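Phosphatidylethanolamine-binding protein (Plasmodium vivax, PDB 2GZQ) probably binds phosphatidylethanolamine or related phosphorylated ligands. Local coordinates at residues C78-I84 / H101-I107; S141-V147 / M187-N193. All coordinates share one frame; numbering follows the deposited sequence. Where two conformers were deposited one is given.

Contact 1: C78-I84 / H101-I107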
ATOM      1  N   CYS A  78       0.378  11.230 -11.487  1.00  2.00           N
ATOM      2  CA  CYS A  78      -0.579  10.175 -11.232  0.50  2.82           C
ATOM      3  C   CYS A  78      -0.296   9.572  -9.862  1.00  2.00           C
ATOM      4  O   CYS A  78       0.733   9.849  -9.232  1.00  3.25           O
ATOM      5  CB  CYS A  78      -0.550   9.134 -12.347  0.50  3.41           C
ATOM      6  SG  CYS A  78       1.064   8.436 -12.587  0.50  5.14           S
ATOM      7  N   TYR A  79      -1.240   8.792  -9.370  1.00  2.00           N
ATOM      8  CA  TYR A  79      -0.992   8.043  -8.153  1.00  2.00           C
ATOM      9  C   TYR A  79      -0.297   6.733  -8.440  1.00  2.56           C
ATOM     10  O   TYR A  79      -0.542   6.065  -9.442  1.00  2.51           O
ATOM     11  CB  TYR A  79      -2.289   7.738  -7.398  1.00  3.71           C
ATOM     12  CG  TYR A  79      -3.056   8.950  -6.880  1.00  3.42           C
ATOM     13  CD1 TYR A  79      -4.403   9.059  -7.094  1.00  2.74           C
ATOM     14  CD2 TYR A  79      -2.424   9.960  -6.185  1.00  2.90           C
ATOM     15  CE1 TYR A  79      -5.125  10.145  -6.625  1.00  3.65           C
ATOM     16  CE2 TYR A  79      -3.134  11.060  -5.718  1.00  3.64           C
ATOM     17  CZ  TYR A  79      -4.486  11.135  -5.929  1.00  3.28           C
ATOM     18  OH  TYR A  79      -5.138  12.255  -5.448  1.00  3.42           O
ATOM     19  N   ILE A  80       0.528   6.373  -7.478  1.00  2.01           N
ATOM     20  CA  ILE A  80       1.079   5.026  -7.348  1.00  2.00           C
ATOM     21  C   ILE A  80       0.694   4.511  -5.967  1.00  2.00           C
ATOM     22  O   ILE A  80       0.820   5.224  -4.965  1.00  2.85           O
ATOM     23  CB  ILE A  80       2.621   5.008  -7.605  1.00  2.04           C
ATOM     24  CG1 ILE A  80       3.159   3.590  -7.500  1.00  2.24           C
ATOM     25  CG2 ILE A  80       3.344   6.004  -6.722  1.00  3.28           C
ATOM     26  CD1 ILE A  80       4.596   3.445  -8.011  1.00  2.69           C
ATOM     27  N   LEU A  81       0.191   3.283  -5.926  1.00  2.00           N
ATOM     28  CA  LEU A  81      -0.371   2.693  -4.716  1.00  2.00           C
ATOM     29  C   LEU A  81       0.369   1.405  -4.417  1.00  2.00           C
ATOM     30  O   LEU A  81       0.508   0.543  -5.288  1.00  2.00           O
ATOM     31  CB  LEU A  81      -1.851   2.406  -4.965  1.00  2.00           C
ATOM     32  CG  LEU A  81      -2.616   1.752  -3.824  1.00  2.54           C
ATOM     33  CD1 LEU A  81      -2.587   2.515  -2.531  1.00  3.03           C
ATOM     34  CD2 LEU A  81      -4.058   1.524  -4.228  1.00  3.04           C
ATOM     35  N   PHE A  82       0.817   1.275  -3.175  1.00  4.23           N
ATOM     36  CA  PHE A  82       1.461   0.072  -2.702  1.00  5.83           C
ATOM     37  C   PHE A  82       0.617  -0.487  -1.555  1.00  7.26           C
ATOM     38  O   PHE A  82       0.205   0.287  -0.670  1.00  9.99           O
ATOM     39  CB  PHE A  82       2.864   0.367  -2.131  1.00  7.34           C
ATOM     40  CG  PHE A  82       3.863   0.921  -3.114  1.00  6.11           C
ATOM     41  CD1 PHE A  82       3.956   0.471  -4.409  1.00  8.12           C
ATOM     42  CD2 PHE A  82       4.760   1.908  -2.727  1.00 10.41           C
ATOM     43  CE1 PHE A  82       4.910   0.989  -5.265  1.00  4.54           C
ATOM     44  CE2 PHE A  82       5.698   2.386  -3.572  1.00 11.05           C
ATOM     45  CZ  PHE A  82       5.773   1.960  -4.839  1.00  7.02           C
HETATM   46  N   MSE A  83       0.409  -1.796  -1.515  1.00  6.43           N
HETATM   47  CA  MSE A  83      -0.082  -2.433  -0.341  0.50  9.57           C
HETATM   48  C   MSE A  83       1.006  -3.331   0.236  1.00  5.34           C
HETATM   49  O   MSE A  83       1.622  -4.120  -0.497  1.00  5.18           O
HETATM   50  CB  MSE A  83      -1.270  -3.238  -0.759  0.50  8.04           C
HETATM   51  CG  MSE A  83      -1.890  -3.992   0.325  0.50  5.12           C
HETATM   52 SE   MSE A  83      -2.964  -5.262  -0.552  0.30  6.35          SE
HETATM   53  CE  MSE A  83      -3.540  -6.282   0.991  0.50  7.72           C
ATOM     54  N   ILE A  84       1.256  -3.175   1.536  1.00  3.95           N
ATOM     55  CA  ILE A  84       2.356  -3.839   2.216  1.00  3.91           C
ATOM     56  C   ILE A  84       1.919  -4.469   3.526  1.00  5.16           C
ATOM     57  O   ILE A  84       0.942  -4.057   4.146  1.00  5.79           O
ATOM     58  CB  ILE A  84       3.551  -2.916   2.486  1.00  5.56           C
ATOM     59  CG1 ILE A  84       3.129  -1.752   3.358  1.00  4.81           C
ATOM     60  CG2 ILE A  84       4.167  -2.438   1.196  1.00  5.72           C
ATOM     61  CD1 ILE A  84       4.262  -1.082   4.055  1.00  6.93           C
ATOM     62  N   HIS A 101       2.445  -6.718  -1.274  1.00  2.72           N
ATOM     63  CA  HIS A 101       1.316  -7.411  -1.846  1.00  2.13           C
ATOM     64  C   HIS A 101       0.903  -6.917  -3.221  1.00  2.00           C
ATOM     65  O   HIS A 101       0.317  -7.698  -3.992  1.00  2.00           O
ATOM     66  CB  HIS A 101       0.137  -7.286  -0.878  1.00  3.12           C
ATOM     67  CG  HIS A 101       0.331  -8.064   0.368  1.00  2.68           C
ATOM     68  ND1 HIS A 101       0.217  -9.428   0.400  1.00  4.69           N
ATOM     69  CD2 HIS A 101       0.698  -7.692   1.619  1.00  4.51           C
ATOM     70  CE1 HIS A 101       0.498  -9.868   1.620  1.00  5.12           C
ATOM     71  NE2 HIS A 101       0.790  -8.828   2.381  1.00  5.42           N
ATOM     72  N   TRP A 102       1.109  -5.644  -3.523  1.00  2.07           N
ATOM     73  CA  TRP A 102       0.472  -5.030  -4.689  1.00  2.21           C
ATOM     74  C   TRP A 102       1.150  -3.714  -4.959  1.00  2.74           C
ATOM     75  O   TRP A 102       1.417  -2.957  -4.023  1.00  3.43           O
ATOM     76  CB  TRP A 102      -1.025  -4.841  -4.398  1.00  3.28           C
ATOM     77  CG  TRP A 102      -1.852  -4.302  -5.524  1.00  2.26           C
ATOM     78  CD1 TRP A 102      -1.677  -4.496  -6.867  1.00  2.98           C
ATOM     79  CD2 TRP A 102      -3.012  -3.489  -5.377  1.00  2.41           C
ATOM     80  NE1 TRP A 102      -2.673  -3.847  -7.562  1.00  2.27           N
ATOM     81  CE2 TRP A 102      -3.500  -3.217  -6.667  1.00  2.37           C
ATOM     82  CE3 TRP A 102      -3.687  -2.966  -4.267  1.00  3.35           C
ATOM     83  CZ2 TRP A 102      -4.611  -2.416  -6.889  1.00  2.91           C
ATOM     84  CZ3 TRP A 102      -4.813  -2.188  -4.488  1.00  4.30           C
ATOM     85  CH2 TRP A 102      -5.269  -1.923  -5.790  1.00  3.05           C
ATOM     86  N   ALA A 103       1.435  -3.438  -6.228  1.00  2.55           N
ATOM     87  CA  ALA A 103       1.919  -2.129  -6.661  1.00  3.20           C
ATOM     88  C   ALA A 103       1.330  -1.783  -7.998  1.00  2.73           C
ATOM     89  O   ALA A 103       1.532  -2.499  -8.984  1.00  2.98           O
ATOM     90  CB  ALA A 103       3.439  -2.096  -6.766  1.00  3.47           C
ATOM     91  N   VAL A 104       0.613  -0.668  -8.064  1.00  3.04           N
ATOM     92  CA  VAL A 104      -0.015  -0.218  -9.295  1.00  2.36           C
ATOM     93  C   VAL A 104       0.272   1.270  -9.427  1.00  2.22           C
ATOM     94  O   VAL A 104       0.159   2.028  -8.477  1.00  2.87           O
ATOM     95  CB  VAL A 104      -1.520  -0.570  -9.334  1.00  3.11           C
ATOM     96  CG1 VAL A 104      -2.279   0.028  -8.160  1.00  4.41           C
ATOM     97  CG2 VAL A 104      -2.141  -0.170 -10.645  1.00  4.08           C
ATOM     98  N   SER A 105       0.649   1.671 -10.637  1.00  3.03           N
ATOM     99  CA  SER A 105       1.094   3.019 -10.916  1.00  3.63           C
ATOM    100  C   SER A 105       0.370   3.599 -12.115  1.00  4.28           C
ATOM    101  O   SER A 105       0.055   2.876 -13.058  1.00  9.85           O
ATOM    102  CB  SER A 105       2.596   2.939 -11.158  1.00  5.36           C
ATOM    103  OG  SER A 105       3.185   4.205 -11.411  1.00  5.57           O
ATOM    104  N   GLY A 106       0.055   4.877 -12.107  1.00  3.85           N
ATOM    105  CA  GLY A 106      -0.581   5.502 -13.263  1.00  4.07           C
ATOM    106  C   GLY A 106      -2.002   5.972 -13.067  1.00  2.93           C
ATOM    107  O   GLY A 106      -2.631   6.451 -14.023  1.00  4.27           O
ATOM    108  N   ILE A 107      -2.513   5.836 -11.851  1.00  3.29           N
ATOM    109  CA  ILE A 107      -3.922   6.152 -11.538  1.00  3.66           C
ATOM    110  C   ILE A 107      -4.182   7.646 -11.733  1.00  2.57           C
ATOM    111  O   ILE A 107      -3.457   8.490 -11.238  1.00  2.62           O
ATOM    112  CB  ILE A 107      -4.282   5.775 -10.067  1.00  5.74           C
ATOM    113  CG1 ILE A 107      -4.003   4.283  -9.775  1.00  6.41           C
ATOM    114  CG2 ILE A 107      -5.699   6.145  -9.745  1.00 12.14           C
ATOM    115  CD1 ILE A 107      -3.689   3.956  -8.329  1.00  9.08           C
TER
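Leu81 and Trp102 meet on the face of the sheet that also carries Tyr79, Met83, Val104 and Ile107. Leu81 sends CD2 to the outer rim of the indole, 3.8 Å from Trp102 CZ3. The indole is swung there because Trp102 CG stands anti to the backbone N (chi1 -176°), beside its own carbonyl carbon; Val104 CG1 then covers one ring face, offset toward the rim. Selenomethionine Met83, in one of its two conformers, extends its chain past His101 CB. Branched Ile107 fills the other end, its CB 3.9 Å from Tyr79 CB, while the phenol reaches on to bond the carbonyl of Glu71. On the reverse face small residues leave room for large ones: Ala103 CB sits at the edge of the Phe82 ring, 3.5 Å from Phe82 CD1, and Ser105 lies against Ile80, its hydroxyl bonded to Lys152 O.

The antiparallel ladder is regular in the middle, where Leu81 N donates to Val104 O at 2.8 Å, and bulged at both ends. Tyr79 O takes two N-H groups, from Gly106 and Ile107, a G1 bulge whose Gly106 has the positive phi (113°) that glycine tolerates easily. Met83 O accepts from His101 N at 2.8 Å and only weakly from Trp102 N, a classic bulge. This doubly bulged antiparallel pair belongs to the large mixed sheet of the family's beta fold, packed against strand 66-69 of the smaller sheet.

Contact 2: S141-V147 / M187-N193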
ATOM      1  N   SER A 141      -1.180  -2.301   5.141  1.00  4.58           N
ATOM      2  CA  SER A 141      -1.141  -0.884   4.890  1.00  5.17           C
ATOM      3  C   SER A 141      -1.162  -0.560   3.410  1.00  5.28           C
ATOM      4  O   SER A 141      -0.605  -1.286   2.573  1.00  5.85           O
ATOM      5  CB  SER A 141       0.127  -0.310   5.496  1.00  5.70           C
ATOM      6  OG  SER A 141       0.186  -0.463   6.915  1.00  6.24           O
ATOM      7  N   PHE A 142      -1.784   0.574   3.100  1.00  4.60           N
ATOM      8  CA  PHE A 142      -1.912   1.080   1.745  1.00  4.34           C
ATOM      9  C   PHE A 142      -1.305   2.469   1.709  1.00  4.31           C
ATOM     10  O   PHE A 142      -1.764   3.353   2.412  1.00  4.80           O
ATOM     11  CB  PHE A 142      -3.385   1.148   1.345  1.00  4.67           C
ATOM     12  CG  PHE A 142      -4.072  -0.191   1.255  1.00  5.19           C
ATOM     13  CD1 PHE A 142      -4.485  -0.837   2.387  1.00  6.03           C
ATOM     14  CD2 PHE A 142      -4.312  -0.780   0.034  1.00  5.91           C
ATOM     15  CE1 PHE A 142      -5.154  -2.048   2.307  1.00  8.41           C
ATOM     16  CE2 PHE A 142      -4.978  -2.007  -0.050  1.00  7.28           C
ATOM     17  CZ  PHE A 142      -5.363  -2.622   1.093  1.00  7.88           C
ATOM     18  N   ILE A 143      -0.288   2.677   0.877  1.00  4.52           N
ATOM     19  CA  ILE A 143       0.413   3.944   0.782  1.00  3.68           C
ATOM     20  C   ILE A 143       0.203   4.518  -0.625  1.00  5.18           C
ATOM     21  O   ILE A 143       0.488   3.856  -1.632  1.00  5.22           O
ATOM     22  CB  ILE A 143       1.919   3.764   1.009  1.00  5.09           C
ATOM     23  CG1 ILE A 143       2.216   3.087   2.353  1.00  5.97           C
ATOM     24  CG2 ILE A 143       2.628   5.108   0.902  1.00  5.18           C
ATOM     25  CD1 ILE A 143       3.599   2.518   2.473  1.00  8.68           C
ATOM     26  N   LEU A 144      -0.294   5.736  -0.669  1.00  4.25           N
ATOM     27  CA  LEU A 144      -0.599   6.437  -1.896  1.00  4.61           C
ATOM     28  C   LEU A 144       0.361   7.584  -2.101  1.00  4.53           C
ATOM     29  O   LEU A 144       0.533   8.409  -1.180  1.00  5.18           O
ATOM     30  CB  LEU A 144      -2.026   7.005  -1.822  1.00  5.43           C
ATOM     31  CG  LEU A 144      -2.609   7.541  -3.109  1.00  5.56           C
ATOM     32  CD1 LEU A 144      -2.911   6.408  -4.081  1.00  6.73           C
ATOM     33  CD2 LEU A 144      -3.862   8.404  -2.820  1.00  6.13           C
ATOM     34  N   SER A 145       1.018   7.620  -3.268  1.00  4.12           N
ATOM     35  CA  SER A 145       2.024   8.629  -3.565  1.00  4.54           C
ATOM     36  C   SER A 145       1.779   9.199  -4.954  1.00  3.78           C
ATOM     37  O   SER A 145       1.071   8.620  -5.767  1.00  4.70           O
ATOM     38  CB  SER A 145       3.436   8.022  -3.501  1.00  4.73           C
ATOM     39  OG  SER A 145       3.689   7.439  -2.255  1.00  5.31           O
ATOM     40  N   LEU A 146       2.382  10.341  -5.231  1.00  4.33           N
ATOM     41  CA  LEU A 146       2.398  10.957  -6.553  1.00  4.19           C
ATOM     42  C   LEU A 146       3.696  10.644  -7.276  1.00  4.20           C
ATOM     43  O   LEU A 146       4.789  10.739  -6.706  1.00  5.72           O
ATOM     44  CB  LEU A 146       2.326  12.486  -6.426  1.00  5.43           C
ATOM     45  CG  LEU A 146       0.956  13.008  -5.968  1.00  8.69           C
ATOM     46  CD1 LEU A 146       1.103  14.523  -5.838  1.00  8.52           C
ATOM     47  CD2 LEU A 146      -0.164  12.635  -6.900  1.00 11.51           C
ATOM     48  N   VAL A 147       3.554  10.304  -8.540  1.00  3.63           N
ATOM     49  CA  VAL A 147       4.642  10.105  -9.468  1.00  4.21           C
ATOM     50  C   VAL A 147       4.349  10.899 -10.735  1.00  4.42           C
ATOM     51  O   VAL A 147       3.202  11.019 -11.157  1.00  5.50           O
ATOM     52  CB  VAL A 147       4.851   8.577  -9.755  1.00  5.20           C
ATOM     53  CG1 VAL A 147       3.629   7.942 -10.366  1.00  6.85           C
ATOM     54  CG2 VAL A 147       6.044   8.329 -10.643  1.00  7.76           C
HETATM   55  N   MSE A 187       9.289  10.514  -5.157  1.00  3.84           N
HETATM   56  CA  MSE A 187       7.838  10.546  -5.147  0.50  3.13           C
HETATM   57  C   MSE A 187       7.354  11.238  -3.867  1.00  3.77           C
HETATM   58  O   MSE A 187       8.115  11.407  -2.940  1.00  6.68           O
HETATM   59  CB  MSE A 187       7.302   9.113  -5.262  0.50  2.00           C
HETATM   60  CG  MSE A 187       7.652   8.436  -6.581  0.50  2.00           C
HETATM   61 SE   MSE A 187       7.375   6.472  -6.470  0.30  6.24          SE
HETATM   62  CE  MSE A 187       7.545   6.023  -8.328  0.50 18.62           C
ATOM     63  N   LYS A 188       6.089  11.633  -3.835  1.00  2.01           N
ATOM     64  CA  LYS A 188       5.518  12.346  -2.681  1.00  2.95           C
ATOM     65  C   LYS A 188       4.388  11.509  -2.081  1.00  2.00           C
ATOM     66  O   LYS A 188       3.394  11.261  -2.768  1.00  2.00           O
ATOM     67  CB  LYS A 188       4.969  13.728  -3.088  1.00  2.60           C
ATOM     68  CG  LYS A 188       4.394  14.486  -1.916  1.00  2.00           C
ATOM     69  CD  LYS A 188       3.678  15.767  -2.328  1.00  4.78           C
ATOM     70  CE  LYS A 188       2.943  16.359  -1.114  1.00  7.52           C
ATOM     71  NZ  LYS A 188       3.800  17.274  -0.332  1.00  9.39           N
ATOM     72  N   ILE A 189       4.481  11.124  -0.810  1.00  2.00           N
ATOM     73  CA  ILE A 189       3.392  10.420  -0.155  1.00  2.00           C
ATOM     74  C   ILE A 189       2.264  11.398   0.087  1.00  2.00           C
ATOM     75  O   ILE A 189       2.472  12.499   0.595  1.00  2.00           O
ATOM     76  CB  ILE A 189       3.854   9.846   1.191  1.00  2.67           C
ATOM     77  CG1 ILE A 189       4.906   8.759   0.940  1.00  3.40           C
ATOM     78  CG2 ILE A 189       2.679   9.287   1.971  1.00  3.51           C
ATOM     79  CD1 ILE A 189       5.729   8.416   2.147  1.00  5.78           C
ATOM     80  N   VAL A 190       1.046  10.999  -0.264  1.00  2.00           N
ATOM     81  CA  VAL A 190      -0.136  11.860  -0.103  1.00  2.00           C
ATOM     82  C   VAL A 190      -1.343  11.235   0.591  1.00  2.00           C
ATOM     83  O   VAL A 190      -2.239  11.940   0.980  1.00  2.00           O
ATOM     84  CB  VAL A 190      -0.573  12.485  -1.430  1.00  2.00           C
ATOM     85  CG1 VAL A 190       0.507  13.367  -2.049  1.00  2.00           C
ATOM     86  CG2 VAL A 190      -1.041  11.406  -2.436  1.00  2.00           C
ATOM     87  N   GLY A 191      -1.317   9.920   0.786  1.00  2.00           N
ATOM     88  CA  GLY A 191      -2.428   9.235   1.414  1.00  2.00           C
ATOM     89  C   GLY A 191      -2.000   7.942   2.042  1.00  2.00           C
ATOM     90  O   GLY A 191      -0.983   7.356   1.694  1.00  2.00           O
ATOM     91  N   PHE A 192      -2.811   7.485   2.988  1.00  2.00           N
ATOM     92  CA  PHE A 192      -2.517   6.266   3.735  1.00  2.00           C
ATOM     93  C   PHE A 192      -3.795   5.682   4.311  1.00  2.10           C
ATOM     94  O   PHE A 192      -4.671   6.426   4.777  1.00  4.06           O
ATOM     95  CB  PHE A 192      -1.558   6.568   4.881  1.00  2.00           C
ATOM     96  CG  PHE A 192      -1.067   5.334   5.583  1.00  2.00           C
ATOM     97  CD1 PHE A 192      -1.559   4.964   6.848  1.00  2.00           C
ATOM     98  CD2 PHE A 192      -0.124   4.519   4.990  1.00  2.00           C
ATOM     99  CE1 PHE A 192      -1.125   3.811   7.469  1.00  2.07           C
ATOM    100  CE2 PHE A 192       0.298   3.363   5.614  1.00  2.00           C
ATOM    101  CZ  PHE A 192      -0.207   3.014   6.856  1.00  2.00           C
ATOM    102  N   ASN A 193      -3.901   4.357   4.329  1.00  2.00           N
ATOM    103  CA  ASN A 193      -4.931   3.707   5.152  1.00  2.00           C
ATOM    104  C   ASN A 193      -4.392   2.362   5.543  1.00  2.00           C
ATOM    105  O   ASN A 193      -3.432   1.853   4.959  1.00  2.00           O
ATOM    106  CB  ASN A 193      -6.253   3.581   4.373  1.00  2.00           C
ATOM    107  CG  ASN A 193      -7.468   3.631   5.253  1.00  2.00           C
ATOM    108  OD1 ASN A 193      -7.422   3.254   6.454  1.00  2.36           O
ATOM    109  ND2 ASN A 193      -8.585   4.069   4.658  1.00  4.02           N
TER
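Leu146 and Val190 meet at about a right angle, with Leu146 CG 4.0 Å from Val190 CG1. Leu146 has the most surface buried by this pairing; with CG anti to the carbonyl carbon (chi1 -71°), its branched end brings both CG and CD1 to Val190 CG1, and it suits a partly exposed place near the end of the pairing, beside Lys188. Leu144 comes next. Its CD2 reaches Val190 CG2, and it faces Gly191, where a side chain would lie tight against CD2. Backbone bonds fix this closeness: Leu144 O accepts from both Val190 N, at 2.8 Å and almost straight (172°), and Gly191 N, at 3.1 Å. Two residues opposite one make a classic beta bulge.

Selenomethionine Met187, in one of its two conformers, lies alongside Val147, its unbranched, extended selenoether chain following its neighbour. On the face that carries Ile143, Ser145 and Ile189, Phe192 turns its ring toward Ser141 and Ile143. Ile143 CG1 touches the ring edge 3.8 Å from Phe192 CE2, while Ser141 OG comes obliquely to 3.5 Å from Phe192 CZ, its hydroxyl bonded to Arg139 O.

Helix 178-184 lies over the face bearing Ile143, Ser145 and Ile189, pressing Ile182 on all three, and Phe28 meets the Phe192 ring edge-to-face. Across the sheet, Phe142 and Asn193 both touch Ile41 of strand 39-42. Strand 138-148 is flanked by 188-198 and by 77-85.

Contacts 1 and 2 are adjacent strand pairs of one mixed sheet, joined where strands 77-85 and 138-148 run side by side: Ile84 N probably bonds Ser141 O at 2.8 Å, and Tyr79 CE2 packs 3.6 Å from Leu146 CD2. Both face the second sheet, contact 1 through strand 66-69 and contact 2 through strand 39-42; contact 2 in addition has helix 178-184 on its other face. Contact 1 is buried throughout, with large apolar and aromatic groups. Contact 2 is mostly buried too, but one end opens to solvent, where exposed Lys188 pairs with Asp34 in a salt bridge. Both rely on bulges, two in contact 1 and one in contact 2, and each places a glycine at a bulge.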